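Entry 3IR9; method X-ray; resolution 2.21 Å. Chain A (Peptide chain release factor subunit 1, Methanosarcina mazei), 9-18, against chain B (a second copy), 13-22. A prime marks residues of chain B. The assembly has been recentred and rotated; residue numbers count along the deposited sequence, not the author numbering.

Chain A, residues 9-18: GLSELVNAAG
Chain B (13-22) LVNAAGEKLQ

Two helices from two copies of peptide chain release factor subunit 1 pack against each other through a small, mainly apolar contact. In chain A, Gly9 lies before the helix with phi/psi 69/37, a positive phi that favours glycine; Ser11 through Gly18 are helical, and the helix runs on beyond the stretch. Residues 13 to 22 of chain B are helical throughout, within a helix that extends past both ends. The N-to-C directions of the axes make an angle of 143°, closer to antiparallel than to parallel, with a signed crossing angle of -143° and a closest approach of 9.2 Å. The register is set by Val14 CA to Gly18′ CA at 6.0 Å and Ser11 CA to Leu21′ CA at 6.7 Å, so that numbering rises in one chain as it falls in the other. Hydrogen bonds from i+4 to i hold each backbone, among them Val14 N to Leu10 O (2.7 Å), Ala16 N to Glu12 O (2.9 Å), Gly18′ N to Val14′ O (2.6 Å) and Leu21′ N to Ala17′ O (3.2 Å); Leu13 N to Gly9 O (3.5 Å) is weak. No hydrogen bond crosses between the stretches, and together they bury 292 Å².

Val14, chi1 146° and between wells, points its CA-to-CB bond toward chain B and gives up the largest area. Val14 CG1 lies 3.6 Å from Gly18′ CA; with no side chain on Gly18′, the methyl rests directly against the backbone. An ideal CB on Gly18′ would lie 3.8 Å from Val14 CG1 and only 3.1 Å from Val14′ O of its own helix. Val14 CG2 meets Ala17′ CB at 3.8 Å, and Val14 CB meets Leu21′ CD1 at 3.5 Å. Leu21′, chi1 m and chi2 t, also points its CA-to-CB bond toward the partner and buries nearly as much; Leu21′ CD1 reaches Leu10 CD1 at 4.0 Å and Leu10 O at 3.9 Å, and lies 4.1 Å from Ser11 N. Leu10 has chi1 -148°, between wells, and chi2 m. Ser11, chi1 m, has its CA-to-CB bond sideways, its OG hydrogen-bonded elsewhere in the structure. Toward the other end of the contact, Ala17 CB packs on Val14′ CG1 at 4.0 Å, with Val14′ chi1 at -65° (m). The CA-to-CB bonds of Glu12 (chi1 and chi2 m), Asn15, Asn15′ and Glu19′ (chi1 t, chi2 p) point away, and none of the four has a contact across the stretches.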

# COMPACT_ATOMS: atom_id res chain seq x y z
N GLY A 9 10.71 -11.33 -18.59
CA GLY A 9 10.24 -12.00 -17.40
C GLY A 9 11.19 -11.97 -16.22
O GLY A 9 11.30 -12.95 -15.49
N LEU A 10 11.89 -10.85 -16.04
CA LEU A 10 12.70 -10.66 -14.84
C LEU A 10 11.81 -10.05 -13.77
O LEU A 10 11.93 -10.35 -12.58
CB LEU A 10 13.90 -9.77 -15.10
CG LEU A 10 15.17 -10.07 -14.29
CD1 LEU A 10 14.85 -10.38 -12.84
CD2 LEU A 10 15.93 -11.22 -14.91
N SER A 11 10.91 -9.17 -14.21
CA SER A 11 9.90 -8.62 -13.33
C SER A 11 9.21 -9.77 -12.61
O SER A 11 9.20 -9.81 -11.39
CB SER A 11 8.87 -7.81 -14.12
OG SER A 11 9.47 -6.66 -14.67
N GLU A 12 8.65 -10.70 -13.38
CA GLU A 12 7.98 -11.87 -12.83
C GLU A 12 8.88 -12.68 -11.90
O GLU A 12 8.42 -13.23 -10.90
CB GLU A 12 7.45 -12.76 -13.96
CG GLU A 12 6.48 -12.06 -14.90
CD GLU A 12 5.23 -11.59 -14.19
OE1 GLU A 12 4.55 -10.69 -14.73
OE2 GLU A 12 4.92 -12.12 -13.10
N LEU A 13 10.17 -12.76 -12.23
CA LEU A 13 11.12 -13.49 -11.39
C LEU A 13 11.33 -12.77 -10.06
O LEU A 13 10.98 -13.28 -9.00
CB LEU A 13 12.46 -13.68 -12.10
CG LEU A 13 12.47 -14.75 -13.19
CD1 LEU A 13 13.88 -15.01 -13.71
CD2 LEU A 13 11.86 -16.04 -12.67
N VAL A 14 11.91 -11.57 -10.13
CA VAL A 14 12.09 -10.74 -8.95
C VAL A 14 10.77 -10.61 -8.20
O VAL A 14 10.73 -10.64 -6.97
CB VAL A 14 12.60 -9.34 -9.33
CG1 VAL A 14 12.04 -8.28 -8.39
CG2 VAL A 14 14.12 -9.33 -9.34
N ASN A 15 9.69 -10.47 -8.96
CA ASN A 15 8.35 -10.39 -8.40
C ASN A 15 8.07 -11.60 -7.53
O ASN A 15 7.60 -11.48 -6.40
CB ASN A 15 7.32 -10.30 -9.53
CG ASN A 15 6.13 -9.45 -9.17
OD1 ASN A 15 5.59 -8.74 -10.02
ND2 ASN A 15 5.70 -9.52 -7.91
N ALA A 16 8.39 -12.78 -8.06
CA ALA A 16 8.14 -14.05 -7.37
C ALA A 16 8.75 -14.09 -5.97
O ALA A 16 8.02 -14.15 -4.98
CB ALA A 16 8.67 -15.21 -8.21
N ALA A 17 10.08 -14.08 -5.90
CA ALA A 17 10.77 -14.12 -4.62
C ALA A 17 10.15 -13.14 -3.62
O ALA A 17 9.91 -13.50 -2.47
CB ALA A 17 12.24 -13.82 -4.81
N GLY A 18 9.90 -11.92 -4.08
CA GLY A 18 9.35 -10.88 -3.23
C GLY A 18 8.11 -11.27 -2.45
O GLY A 18 8.01 -10.98 -1.26
N LEU B 13 18.75 -8.30 -1.07
CA LEU B 13 19.03 -8.30 -2.51
C LEU B 13 17.77 -8.20 -3.34
O LEU B 13 17.68 -7.40 -4.27
CB LEU B 13 19.80 -9.55 -2.92
CG LEU B 13 21.05 -9.90 -2.12
CD1 LEU B 13 21.73 -11.12 -2.70
CD2 LEU B 13 22.01 -8.73 -2.09
N VAL B 14 16.80 -9.05 -3.02
CA VAL B 14 15.55 -9.14 -3.79
C VAL B 14 14.70 -7.90 -3.58
O VAL B 14 14.15 -7.34 -4.53
CB VAL B 14 14.75 -10.39 -3.38
CG1 VAL B 14 15.49 -11.65 -3.75
CG2 VAL B 14 14.50 -10.36 -1.89
N ASN B 15 14.59 -7.47 -2.33
CA ASN B 15 13.87 -6.26 -1.99
C ASN B 15 14.49 -5.09 -2.75
O ASN B 15 13.80 -4.20 -3.22
CB ASN B 15 13.95 -6.02 -0.48
CG ASN B 15 12.63 -5.58 0.12
OD1 ASN B 15 11.76 -5.06 -0.58
ND2 ASN B 15 12.48 -5.78 1.42
N ALA B 16 15.82 -5.12 -2.86
CA ALA B 16 16.55 -4.09 -3.59
C ALA B 16 16.37 -4.25 -5.10
O ALA B 16 16.17 -3.26 -5.81
CB ALA B 16 18.02 -4.12 -3.22
N ALA B 17 16.45 -5.49 -5.57
CA ALA B 17 16.26 -5.77 -6.99
C ALA B 17 14.84 -5.44 -7.40
O ALA B 17 14.58 -5.09 -8.55
CB ALA B 17 16.58 -7.22 -7.29
N GLY B 18 13.91 -5.55 -6.45
CA GLY B 18 12.53 -5.17 -6.67
C GLY B 18 12.38 -3.67 -6.73
O GLY B 18 11.36 -3.16 -7.21
N GLU B 19 13.39 -2.96 -6.24
CA GLU B 19 13.41 -1.49 -6.26
C GLU B 19 13.95 -0.99 -7.59
O GLU B 19 13.39 -0.10 -8.21
CB GLU B 19 14.26 -0.95 -5.11
CG GLU B 19 14.28 0.58 -4.99
CD GLU B 19 13.04 1.14 -4.29
OE1 GLU B 19 11.91 0.83 -4.72
OE2 GLU B 19 13.21 1.90 -3.31
N LYS B 20 15.06 -1.59 -8.02
CA LYS B 20 15.66 -1.26 -9.31
C LYS B 20 14.66 -1.49 -10.45
O LYS B 20 14.56 -0.66 -11.36
CB LYS B 20 16.93 -2.09 -9.51
CG LYS B 20 17.53 -2.55 -8.19
CD LYS B 20 18.99 -2.96 -8.29
CE LYS B 20 19.51 -3.35 -6.91
NZ LYS B 20 21.00 -3.34 -6.78
N LEU B 21 13.93 -2.60 -10.41
CA LEU B 21 12.96 -2.93 -11.46
C LEU B 21 11.66 -2.11 -11.36
O LEU B 21 10.97 -1.92 -12.37
CB LEU B 21 12.65 -4.44 -11.49
CG LEU B 21 13.75 -5.42 -11.91
CD1 LEU B 21 13.27 -6.84 -11.73
CD2 LEU B 21 14.22 -5.21 -13.35
N GLN B 22 11.33 -1.64 -10.17
CA GLN B 22 10.22 -0.70 -10.04
C GLN B 22 10.66 0.66 -10.57
O GLN B 22 9.90 1.35 -11.24
CB GLN B 22 9.73 -0.61 -8.60
CG GLN B 22 8.61 -1.60 -8.27
CD GLN B 22 8.39 -1.79 -6.78
OE1 GLN B 22 7.41 -2.40 -6.36
NE2 GLN B 22 9.31 -1.27 -5.98